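Local coordinates for protein adhesin A (Fusobacterium nucleatum, PDB 3ETZ) that serves as a bacterial surface adhesin, an all-helical antiparallel hairpin that probably attaches the cell to its targets and oligomerises through a leucine chain, at residues N30-Q35 with E102-L107; Q45-Y50 with Q93-I98; Q55-L60 with S78-A83; A62-R67 with Q72-A77. The protein carries 1 engineered substitution. All coordinates share one frame; numbering follows the deposited sequence.

Contact 1 of 4, residues N30-Q35 with E102-L107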
# COMPACT_ATOMS: atom_id res chain seq x y z
N ASN A 30 -2.97 12.72 9.92
CA ASN A 30 -1.60 12.33 10.22
C ASN A 30 -1.45 10.81 10.15
O ASN A 30 -0.41 10.29 9.75
CB ASN A 30 -1.18 12.81 11.63
CG ASN A 30 -1.03 14.32 11.72
OD1 ASN A 30 -1.00 14.90 12.81
ND2 ASN A 30 -0.94 14.97 10.57
N GLU A 31 -2.48 10.09 10.59
CA GLU A 31 -2.44 8.62 10.56
C GLU A 31 -2.43 8.13 9.10
O GLU A 31 -1.69 7.20 8.76
CB GLU A 31 -3.66 8.06 11.33
CG GLU A 31 -3.98 6.57 11.14
CD GLU A 31 -2.89 5.63 11.65
OE1 GLU A 31 -2.22 5.97 12.66
OE2 GLU A 31 -2.73 4.53 11.06
N GLU A 32 -3.22 8.76 8.25
CA GLU A 32 -3.27 8.38 6.82
C GLU A 32 -1.91 8.63 6.16
O GLU A 32 -1.48 7.87 5.26
CB GLU A 32 -4.34 9.18 6.09
CG GLU A 32 -5.76 8.89 6.56
CD GLU A 32 -6.76 9.96 6.10
OE1 GLU A 32 -6.33 11.05 5.64
OE2 GLU A 32 -7.99 9.73 6.22
N ARG A 33 -1.23 9.67 6.63
CA ARG A 33 0.07 10.03 6.09
C ARG A 33 1.10 8.98 6.49
O ARG A 33 1.91 8.57 5.66
CB ARG A 33 0.52 11.41 6.59
CG ARG A 33 1.99 11.74 6.32
CD ARG A 33 2.34 13.17 6.76
NE ARG A 33 1.83 14.15 5.80
CZ ARG A 33 1.80 15.47 5.99
NH1 ARG A 33 2.25 16.00 7.12
NH2 ARG A 33 1.32 16.26 5.04
N ALA A 34 1.06 8.57 7.75
CA ALA A 34 1.99 7.57 8.22
C ALA A 34 1.74 6.24 7.49
O ALA A 34 2.68 5.46 7.27
CB ALA A 34 1.86 7.39 9.73
N GLN A 35 0.48 5.98 7.13
CA GLN A 35 0.14 4.75 6.40
C GLN A 35 0.68 4.81 4.96
O GLN A 35 1.13 3.81 4.42
CB GLN A 35 -1.38 4.54 6.36
CG GLN A 35 -1.99 4.16 7.74
CD GLN A 35 -3.51 4.21 7.77
OE1 GLN A 35 -4.15 4.59 6.80
NE2 GLN A 35 -4.09 3.82 8.90
N GLU A 102 -2.50 10.93 -1.82
CA GLU A 102 -2.09 12.09 -2.61
C GLU A 102 -3.35 12.84 -3.03
O GLU A 102 -3.41 14.06 -2.93
CB GLU A 102 -1.26 11.69 -3.83
CG GLU A 102 0.09 11.06 -3.47
CD GLU A 102 0.94 10.68 -4.68
OE1 GLU A 102 0.37 10.30 -5.72
OE2 GLU A 102 2.18 10.75 -4.57
N LYS A 103 -4.37 12.10 -3.48
CA LYS A 103 -5.62 12.73 -3.89
C LYS A 103 -6.24 13.53 -2.73
O LYS A 103 -6.48 14.73 -2.87
CB LYS A 103 -6.62 11.69 -4.40
CG LYS A 103 -6.24 11.04 -5.74
CD LYS A 103 -7.34 10.10 -6.26
CE LYS A 103 -8.62 10.87 -6.61
NZ LYS A 103 -9.76 10.00 -7.05
N ILE A 104 -6.48 12.87 -1.59
CA ILE A 104 -7.08 13.58 -0.46
C ILE A 104 -6.22 14.77 -0.06
O ILE A 104 -6.73 15.81 0.34
CB ILE A 104 -7.33 12.63 0.77
CG1 ILE A 104 -8.19 13.34 1.81
CG2 ILE A 104 -6.02 12.25 1.43
CD1 ILE A 104 -8.67 12.45 2.97
N GLN A 105 -4.90 14.63 -0.19
CA GLN A 105 -3.96 15.69 0.14
C GLN A 105 -4.13 16.87 -0.82
O GLN A 105 -3.82 18.02 -0.48
CB GLN A 105 -2.54 15.15 0.04
CG GLN A 105 -1.45 16.05 0.57
CD GLN A 105 -0.11 15.36 0.59
OE1 GLN A 105 0.82 15.80 1.25
NE2 GLN A 105 0.00 14.26 -0.15
N ALA A 106 -4.62 16.58 -2.02
CA ALA A 106 -4.85 17.61 -3.02
C ALA A 106 -6.16 18.33 -2.71
O ALA A 106 -6.22 19.55 -2.67
CB ALA A 106 -4.91 17.00 -4.41
N LEU A 107 -7.22 17.54 -2.50
CA LEU A 107 -8.55 18.08 -2.18
C LEU A 107 -8.49 19.08 -1.03
O LEU A 107 -9.01 20.19 -1.13
CB LEU A 107 -9.50 16.94 -1.82
CG LEU A 107 -9.81 15.87 -2.87
CD1 LEU A 107 -10.72 14.81 -2.25
CD2 LEU A 107 -10.47 16.50 -4.09

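Contact 2 of 4, residues Q45-Y50 with Q93-I98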
# COMPACT_ATOMS: atom_id res chain seq x y z
N GLN A 45 10.59 -1.76 -1.57
CA GLN A 45 11.27 -3.00 -1.30
C GLN A 45 10.65 -4.10 -2.14
O GLN A 45 11.35 -4.96 -2.68
CB GLN A 45 11.22 -3.32 0.20
CG GLN A 45 11.75 -4.71 0.51
CD GLN A 45 12.24 -4.86 1.95
OE1 GLN A 45 11.53 -4.53 2.91
NE2 GLN A 45 13.46 -5.39 2.10
N ASN A 46 9.33 -4.07 -2.29
CA ASN A 46 8.63 -5.06 -3.09
C ASN A 46 9.01 -5.00 -4.58
O ASN A 46 9.16 -6.04 -5.22
CB ASN A 46 7.11 -4.90 -2.97
CG ASN A 46 6.54 -5.59 -1.73
OD1 ASN A 46 5.41 -5.31 -1.28
ND2 ASN A 46 7.29 -6.51 -1.18
N GLU A 47 9.13 -3.81 -5.13
CA GLU A 47 9.51 -3.67 -6.55
C GLU A 47 10.85 -4.37 -6.84
O GLU A 47 11.02 -5.01 -7.88
CB GLU A 47 9.57 -2.18 -6.93
CG GLU A 47 8.19 -1.55 -6.81
CD GLU A 47 8.09 -0.11 -7.28
OE1 GLU A 47 8.97 0.71 -6.95
OE2 GLU A 47 7.10 0.21 -7.96
N GLN A 48 11.79 -4.22 -5.91
CA GLN A 48 13.11 -4.82 -6.03
C GLN A 48 12.95 -6.34 -6.05
O GLN A 48 13.48 -7.02 -6.92
CB GLN A 48 13.98 -4.40 -4.84
CG GLN A 48 15.42 -4.84 -4.94
CD GLN A 48 16.04 -4.37 -6.23
OE1 GLN A 48 15.98 -3.17 -6.55
NE2 GLN A 48 16.62 -5.30 -7.00
N VAL A 49 12.22 -6.87 -5.08
CA VAL A 49 11.99 -8.30 -5.02
C VAL A 49 11.27 -8.82 -6.27
O VAL A 49 11.61 -9.89 -6.80
CB VAL A 49 11.13 -8.67 -3.77
CG1 VAL A 49 10.67 -10.12 -3.85
CG2 VAL A 49 11.93 -8.43 -2.51
N TYR A 50 10.26 -8.09 -6.71
CA TYR A 50 9.49 -8.52 -7.88
C TYR A 50 10.38 -8.60 -9.12
O TYR A 50 10.29 -9.55 -9.90
CB TYR A 50 8.35 -7.54 -8.14
CG TYR A 50 7.47 -7.88 -9.33
CD1 TYR A 50 7.71 -7.33 -10.60
CD2 TYR A 50 6.38 -8.74 -9.18
CE1 TYR A 50 6.87 -7.63 -11.68
CE2 TYR A 50 5.52 -9.05 -10.26
CZ TYR A 50 5.78 -8.49 -11.50
OH TYR A 50 4.94 -8.72 -12.55
N GLN A 93 -2.18 -2.76 -4.20
CA GLN A 93 -2.88 -2.22 -3.04
C GLN A 93 -2.03 -1.14 -2.36
O GLN A 93 -2.56 -0.15 -1.86
CB GLN A 93 -3.20 -3.35 -2.04
CG GLN A 93 -4.32 -4.28 -2.51
CD GLN A 93 -5.59 -3.52 -2.91
OE1 GLN A 93 -6.09 -2.69 -2.16
NE2 GLN A 93 -6.09 -3.80 -4.11
N GLN A 94 -0.71 -1.33 -2.35
CA GLN A 94 0.19 -0.34 -1.78
C GLN A 94 0.14 0.96 -2.59
O GLN A 94 0.12 2.06 -2.02
CB GLN A 94 1.62 -0.89 -1.69
CG GLN A 94 1.76 -1.89 -0.53
CD GLN A 94 2.98 -2.79 -0.61
OE1 GLN A 94 3.65 -2.90 -1.66
NE2 GLN A 94 3.25 -3.48 0.48
N LYS A 95 0.11 0.85 -3.92
CA LYS A 95 0.02 2.05 -4.75
C LYS A 95 -1.33 2.72 -4.54
O LYS A 95 -1.42 3.95 -4.57
CB LYS A 95 0.19 1.75 -6.24
CG LYS A 95 1.62 1.37 -6.62
CD LYS A 95 1.75 1.06 -8.11
CE LYS A 95 3.21 0.79 -8.50
NZ LYS A 95 3.28 0.20 -9.88
N ALA A 96 -2.38 1.93 -4.32
CA ALA A 96 -3.73 2.49 -4.09
C ALA A 96 -3.77 3.31 -2.79
O ALA A 96 -4.47 4.33 -2.73
CB ALA A 96 -4.79 1.35 -4.03
N VAL A 97 -3.02 2.88 -1.77
CA VAL A 97 -2.95 3.61 -0.51
C VAL A 97 -2.24 4.94 -0.72
O VAL A 97 -2.69 5.98 -0.26
CB VAL A 97 -2.18 2.82 0.59
CG1 VAL A 97 -1.82 3.74 1.76
CG2 VAL A 97 -3.05 1.66 1.08
N ILE A 98 -1.12 4.89 -1.44
CA ILE A 98 -0.34 6.08 -1.71
C ILE A 98 -1.15 7.06 -2.58
O ILE A 98 -1.20 8.26 -2.32
CB ILE A 98 0.98 5.71 -2.43
CG1 ILE A 98 1.82 4.82 -1.51
CG2 ILE A 98 1.72 6.96 -2.87
CD1 ILE A 98 2.96 4.07 -2.22
O HOH W 1 5.40 -1.24 -9.40

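Contact 3 of 4, residues Q55-L60 with S78-A83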
# COMPACT_ATOMS: atom_id res chain seq x y z
N GLN A 55 12.93 -12.10 -12.97
CA GLN A 55 14.08 -12.49 -13.80
C GLN A 55 14.34 -13.97 -13.56
O GLN A 55 14.56 -14.77 -14.49
CB GLN A 55 15.31 -11.67 -13.41
CG GLN A 55 16.50 -11.97 -14.31
CD GLN A 55 17.78 -11.33 -13.81
OE1 GLN A 55 17.76 -10.27 -13.21
NE2 GLN A 55 18.92 -11.99 -14.07
N ARG A 56 14.30 -14.37 -12.29
CA ARG A 56 14.51 -15.76 -11.95
C ARG A 56 13.48 -16.70 -12.58
O ARG A 56 13.84 -17.73 -13.16
CB ARG A 56 14.49 -15.93 -10.42
CG ARG A 56 14.75 -17.36 -9.97
CD ARG A 56 14.77 -17.46 -8.44
NE ARG A 56 15.94 -16.81 -7.85
CZ ARG A 56 16.22 -16.82 -6.55
NH1 ARG A 56 15.40 -17.44 -5.70
NH2 ARG A 56 17.32 -16.24 -6.09
N ALA A 57 12.21 -16.35 -12.48
CA ALA A 57 11.14 -17.19 -13.04
C ALA A 57 11.25 -17.30 -14.55
O ALA A 57 11.04 -18.38 -15.12
CB ALA A 57 9.75 -16.65 -12.66
N GLN A 58 11.57 -16.18 -15.19
CA GLN A 58 11.71 -16.17 -16.65
C GLN A 58 12.87 -17.07 -17.10
O GLN A 58 12.75 -17.81 -18.07
CB GLN A 58 11.90 -14.73 -17.11
CG GLN A 58 10.55 -13.94 -16.99
CD GLN A 58 10.68 -12.46 -17.23
OE1 GLN A 58 11.62 -12.00 -17.86
NE2 GLN A 58 9.71 -11.70 -16.72
N ARG A 59 13.99 -17.03 -16.37
CA ARG A 59 15.13 -17.86 -16.71
C ARG A 59 14.79 -19.33 -16.49
O ARG A 59 15.11 -20.16 -17.33
CB ARG A 59 16.34 -17.48 -15.86
CG ARG A 59 17.59 -18.36 -16.13
CD ARG A 59 18.81 -17.84 -15.36
NE ARG A 59 18.63 -17.94 -13.91
CZ ARG A 59 18.47 -16.90 -13.09
NH1 ARG A 59 18.46 -15.66 -13.57
NH2 ARG A 59 18.32 -17.10 -11.78
N LEU A 60 14.13 -19.65 -15.38
CA LEU A 60 13.76 -21.03 -15.11
C LEU A 60 12.93 -21.54 -16.28
O LEU A 60 13.16 -22.66 -16.76
CB LEU A 60 12.93 -21.16 -13.82
CG LEU A 60 13.69 -20.87 -12.51
CD1 LEU A 60 12.70 -20.77 -11.31
CD2 LEU A 60 14.69 -21.99 -12.27
N SER A 78 6.57 -22.21 -12.57
CA SER A 78 5.14 -22.08 -12.36
C SER A 78 4.78 -21.61 -10.94
O SER A 78 3.85 -20.82 -10.76
CB SER A 78 4.45 -23.42 -12.67
OG SER A 78 3.06 -23.32 -12.47
N LYS A 79 5.51 -22.08 -9.93
CA LYS A 79 5.21 -21.65 -8.57
C LYS A 79 5.66 -20.22 -8.36
O LYS A 79 5.03 -19.47 -7.60
CB LYS A 79 5.84 -22.59 -7.54
CG LYS A 79 5.16 -23.96 -7.52
CD LYS A 79 5.46 -24.77 -6.28
CE LYS A 79 6.93 -25.17 -6.18
NZ LYS A 79 7.16 -25.99 -4.96
N TYR A 80 6.75 -19.84 -9.04
CA TYR A 80 7.20 -18.46 -8.95
C TYR A 80 6.18 -17.55 -9.63
O TYR A 80 5.91 -16.47 -9.13
CB TYR A 80 8.58 -18.26 -9.58
CG TYR A 80 9.70 -18.30 -8.55
CD1 TYR A 80 9.75 -17.35 -7.53
CD2 TYR A 80 10.69 -19.28 -8.59
CE1 TYR A 80 10.76 -17.37 -6.58
CE2 TYR A 80 11.70 -19.32 -7.65
CZ TYR A 80 11.74 -18.36 -6.65
OH TYR A 80 12.75 -18.37 -5.72
N GLU A 81 5.61 -17.99 -10.75
CA GLU A 81 4.63 -17.17 -11.45
C GLU A 81 3.40 -16.95 -10.56
O GLU A 81 2.81 -15.87 -10.56
CB GLU A 81 4.20 -17.81 -12.78
CG GLU A 81 3.32 -16.86 -13.61
CD GLU A 81 2.79 -17.48 -14.89
OE1 GLU A 81 3.08 -18.67 -15.16
OE2 GLU A 81 2.07 -16.77 -15.63
N ASP A 82 2.99 -17.98 -9.81
CA ASP A 82 1.83 -17.83 -8.93
C ASP A 82 2.15 -16.80 -7.84
O ASP A 82 1.33 -15.92 -7.55
CB ASP A 82 1.45 -19.15 -8.27
CG ASP A 82 0.94 -20.19 -9.27
OD1 ASP A 82 0.37 -19.83 -10.32
OD2 ASP A 82 1.10 -21.40 -8.97
N ALA A 83 3.33 -16.91 -7.24
CA ALA A 83 3.73 -15.98 -6.18
C ALA A 83 3.89 -14.56 -6.72
O ALA A 83 3.60 -13.59 -6.01
CB ALA A 83 5.02 -16.45 -5.55

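Contact 4 of 4, residues A62-R67 with Q72-A77. Engineered in segment 72-77: A76 (natural residue Leu).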
# COMPACT_ATOMS: atom_id res chain seq x y z
N ALA A 62 12.73 -20.40 -19.49
CA ALA A 62 13.50 -20.47 -20.72
C ALA A 62 14.49 -21.63 -20.72
O ALA A 62 14.76 -22.22 -21.77
CB ALA A 62 14.23 -19.15 -20.95
N GLU A 63 15.03 -21.95 -19.55
CA GLU A 63 16.00 -23.03 -19.45
C GLU A 63 15.43 -24.43 -19.32
O GLU A 63 16.10 -25.40 -19.68
CB GLU A 63 16.93 -22.82 -18.23
CG GLU A 63 17.76 -21.56 -18.26
CD GLU A 63 18.67 -21.47 -17.05
OE1 GLU A 63 18.37 -22.13 -16.03
OE2 GLU A 63 19.68 -20.74 -17.12
N ALA A 64 14.22 -24.55 -18.80
CA ALA A 64 13.62 -25.86 -18.55
C ALA A 64 13.80 -26.95 -19.61
O ALA A 64 14.21 -28.07 -19.26
CB ALA A 64 12.14 -25.70 -18.23
N ASN A 65 13.50 -26.66 -20.87
CA ASN A 65 13.61 -27.69 -21.92
C ASN A 65 15.01 -28.27 -22.08
O ASN A 65 15.17 -29.40 -22.53
CB ASN A 65 13.13 -27.17 -23.27
CG ASN A 65 11.63 -26.96 -23.31
OD1 ASN A 65 10.88 -27.61 -22.57
ND2 ASN A 65 11.17 -26.07 -24.19
N THR A 66 16.04 -27.50 -21.71
CA THR A 66 17.41 -27.98 -21.83
C THR A 66 18.11 -28.32 -20.51
O THR A 66 19.34 -28.27 -20.43
CB THR A 66 18.28 -26.97 -22.57
OG1 THR A 66 18.19 -25.70 -21.92
CG2 THR A 66 17.82 -26.84 -24.02
N ARG A 67 17.33 -28.65 -19.49
CA ARG A 67 17.88 -29.02 -18.19
C ARG A 67 17.63 -30.50 -17.96
O ARG A 67 16.67 -31.06 -18.47
CB ARG A 67 17.20 -28.26 -17.04
CG ARG A 67 17.55 -26.79 -16.95
CD ARG A 67 19.04 -26.57 -17.10
NE ARG A 67 19.42 -25.23 -16.68
CZ ARG A 67 20.63 -24.70 -16.82
NH1 ARG A 67 21.59 -25.40 -17.38
NH2 ARG A 67 20.87 -23.47 -16.37
N GLN A 72 11.18 -30.27 -12.80
CA GLN A 72 11.34 -29.44 -11.62
C GLN A 72 11.58 -27.99 -12.00
O GLN A 72 11.14 -27.09 -11.29
CB GLN A 72 12.48 -29.98 -10.75
CG GLN A 72 12.08 -31.27 -10.06
CD GLN A 72 13.23 -32.02 -9.48
OE1 GLN A 72 13.97 -31.50 -8.63
NE2 GLN A 72 13.40 -33.27 -9.92
N TYR A 73 12.26 -27.74 -13.11
CA TYR A 73 12.46 -26.36 -13.52
C TYR A 73 11.11 -25.77 -13.90
O TYR A 73 10.83 -24.60 -13.61
CB TYR A 73 13.41 -26.26 -14.72
CG TYR A 73 14.87 -26.14 -14.28
CD1 TYR A 73 15.55 -27.23 -13.72
CD2 TYR A 73 15.54 -24.92 -14.38
CE1 TYR A 73 16.86 -27.09 -13.26
CE2 TYR A 73 16.85 -24.77 -13.92
CZ TYR A 73 17.50 -25.85 -13.37
OH TYR A 73 18.77 -25.70 -12.89
N GLN A 74 10.27 -26.58 -14.54
CA GLN A 74 8.94 -26.15 -14.97
C GLN A 74 8.07 -25.87 -13.76
O GLN A 74 7.33 -24.89 -13.73
CB GLN A 74 8.27 -27.24 -15.83
CG GLN A 74 9.02 -27.55 -17.13
CD GLN A 74 8.28 -28.55 -18.03
OE1 GLN A 74 7.76 -29.57 -17.56
NE2 GLN A 74 8.26 -28.26 -19.32
N GLU A 75 8.13 -26.75 -12.78
CA GLU A 75 7.35 -26.57 -11.57
C GLU A 75 7.81 -25.33 -10.79
O GLU A 75 7.00 -24.59 -10.28
CB GLU A 75 7.47 -27.81 -10.70
CG GLU A 75 6.64 -27.75 -9.45
CD GLU A 75 6.64 -29.07 -8.69
OE1 GLU A 75 6.62 -30.13 -9.35
OE2 GLU A 75 6.64 -29.05 -7.44
N ALA A 76 9.12 -25.11 -10.71
CA ALA A 76 9.63 -23.95 -9.99
C ALA A 76 9.19 -22.64 -10.68
O ALA A 76 8.81 -21.67 -10.02
CB ALA A 76 11.16 -24.02 -9.90
N ALA A 77 9.21 -22.64 -12.01
CA ALA A 77 8.84 -21.45 -12.78
C ALA A 77 7.36 -21.15 -12.56
O ALA A 77 6.95 -20.01 -12.37
CB ALA A 77 9.11 -21.69 -14.26

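Contact 1 of 4, residues N30-Q35 with E102-L107
In the antiparallel helix-loop-helix hairpin of this adhesin, I104 and Q105 of helix 70-108 meet E32 and R33 of helix 5-63 close to the C-terminal end of the second helix. The approach is loose: CA of R33 and CA of Q105 are 9.1 Å apart, and only 100 Å² is buried, both sides summed. The methyl CD1 at the tip of I104 lies 3.8 Å from OE1 of E32, the two side chains crossing at about a right angle. I104 reaches across because CG1 stands anti to its backbone N (chi1 -169°) and the chain runs on extended to CD1. The other carboxylate oxygen of E32, OE2, is engaged in a salt bridge with R28 one turn earlier, so the acid is tied to its own helix while OE1 meets a methyl. Both E32 and R33 also touch F101, which brings an aromatic ring to this part of the hairpin. Next to this pair, R33, bent at chi3, crosses Q105 at about a right angle, and its NH2 comes to 3.9 Å from OE1 of Q105. That oxygen sits at the edge of the guanidinium, near its plane, while the amide itself is turned 51° against it.

Contact 2 of 4, residues Q45-Y50 with Q93-I98
Segments 45-50 and 93-98 are both helical throughout, and their closest CA atoms, those of N46 and Q94, are 9.8 Å apart, so only side chains bridge them. N46 and Q94 point their CB atoms at the opposite segment and bring their amide ends together, the planes 19° apart and nearly coplanar, with the side chains crossing at about a right angle. In the antiparallel helical hairpin to which both segments belong, apolar residues border this polar pair: N46 also touches L87 and M91, while Q94 packs on A42 and K95 on L43. One residue further along each helix, E47 and K95 carry opposite charges. K95 is extended to its tip, and its aliphatic CE approaches OE2 of E47 to 4.0 Å. The NZ of K95 stops 4.3 Å from the same OE2 of E47, too far for a direct salt bridge. A water fills the gap, donating to OE2 of E47 at 2.7 Å and accepting from NZ of K95 at 2.6 Å.

Contact 3 of 4, residues Q55-L60 with S78-A83
Y80 reaches from helix 70-108 onto three residues of helix 5-63, and each part of its side chain has its own neighbour. CB begins the contact 3.7 Å from the methyl CB of A57, at the point where the backbones come closest: CA of A57 and CA of Y80 are 5.8 Å apart. The axes of the two short helical segments approach to 9.1 Å at 150° between their N-to-C directions, so they run roughly antiparallel. Beyond CB the first torsion of Y80 is displaced from the usual staggered value and turns the ring across the flank of helix 5-63, toward L60 and R56. CD2 then meets the methyl CD1 of L60 at 3.7 Å, and CE2 lies within reach of both that methyl and CD of R56. At CZ the neighbour is again CD of R56, 3.6 Å away, so the arginine chain crosses the phenol end of the ring at a slant, touching it with CD. The tip, OH, accepts a hydrogen bond from NH1 of R56 at 2.8 Å, with an N-H...O angle of 147°. OH sits in the guanidinium plane, at its edge, although the ring itself is turned 81° against that plane. A57 also touches L84, and L60 also touches A77 and the engineered A76, so the apolar side of the contact continues in both directions along the hairpin. The chemistry thus grades from apolar packing at the base of Y80 to a charged donor at its hydroxyl, a bond that anchors the hydroxyl end, would limit lateral swing of the side chain and probably polarises the phenol oxygen.

Contact 4 of 4, residues A62-R67 with Q72-A77
Y73, with A64 and R67, carries most of this contact, in which the chain turns back on itself and the CA atoms of A64 and Y73 come within 5.2 Å. R67 folds its aliphatic part over one face of the Y73 ring. Its CG stands 3.5 Å from the ring centroid and only 3° off the ring normal, a well-centred CH-pi contact, while CB follows over the CD1 and CE1 side. The bend at chi2 (-45°) leads the chain back across the ring, and NE passes 3.8 Å from CE2 of Y73, with the guanidinium plane tilted 51° from the ring. This guanidinium is engaged within its own segment: NH2 of R67 forms a salt bridge with OE1 of E63 at 2.9 Å; as hydrogen bonds both this and the longer one from NE to the same oxygen are weak. OE1 of E63 in turn lies 3.7 Å from CE2 of Y73, so acid, base and aromatic ring form one cluster. They stand at the hairpin tip, where helix 5-63 gives way to the loop and helix 70-108 starts the antiparallel return. Backbone bonds from T66 N to E63 O and from R67 N to A64 O run through the turn. One turn back on helix 5-63, L60 covers another part of Y73; A76, further along the second segment, is an engineered alanine, leucine in the natural protein. A64 lies where the backbones come closest. Its methyl CB packs 3.8 Å from CB of Y73 and equally close to CG of Q74, whose chain continues extended toward N65.

All four contacts join helix 5-63 to helix 70-108 and mark successive levels of one antiparallel hairpin. Going outward from the loop they run contact 4, contact 3, contact 2, contact 1, each later one bracketing the earlier along the chain. Contacts 3 and 4 lie 10 Å apart between centres and touch through L60. Contact 2 is about 19 Å from contact 3 and 17 Å from contact 1, centre to centre, and contacts 1 and 4 are about 45 Å apart. Buried area falls from the loop toward the open end, so the pairing is tighter near the turn. The result is an elongated rod, consistent with a surface adhesin.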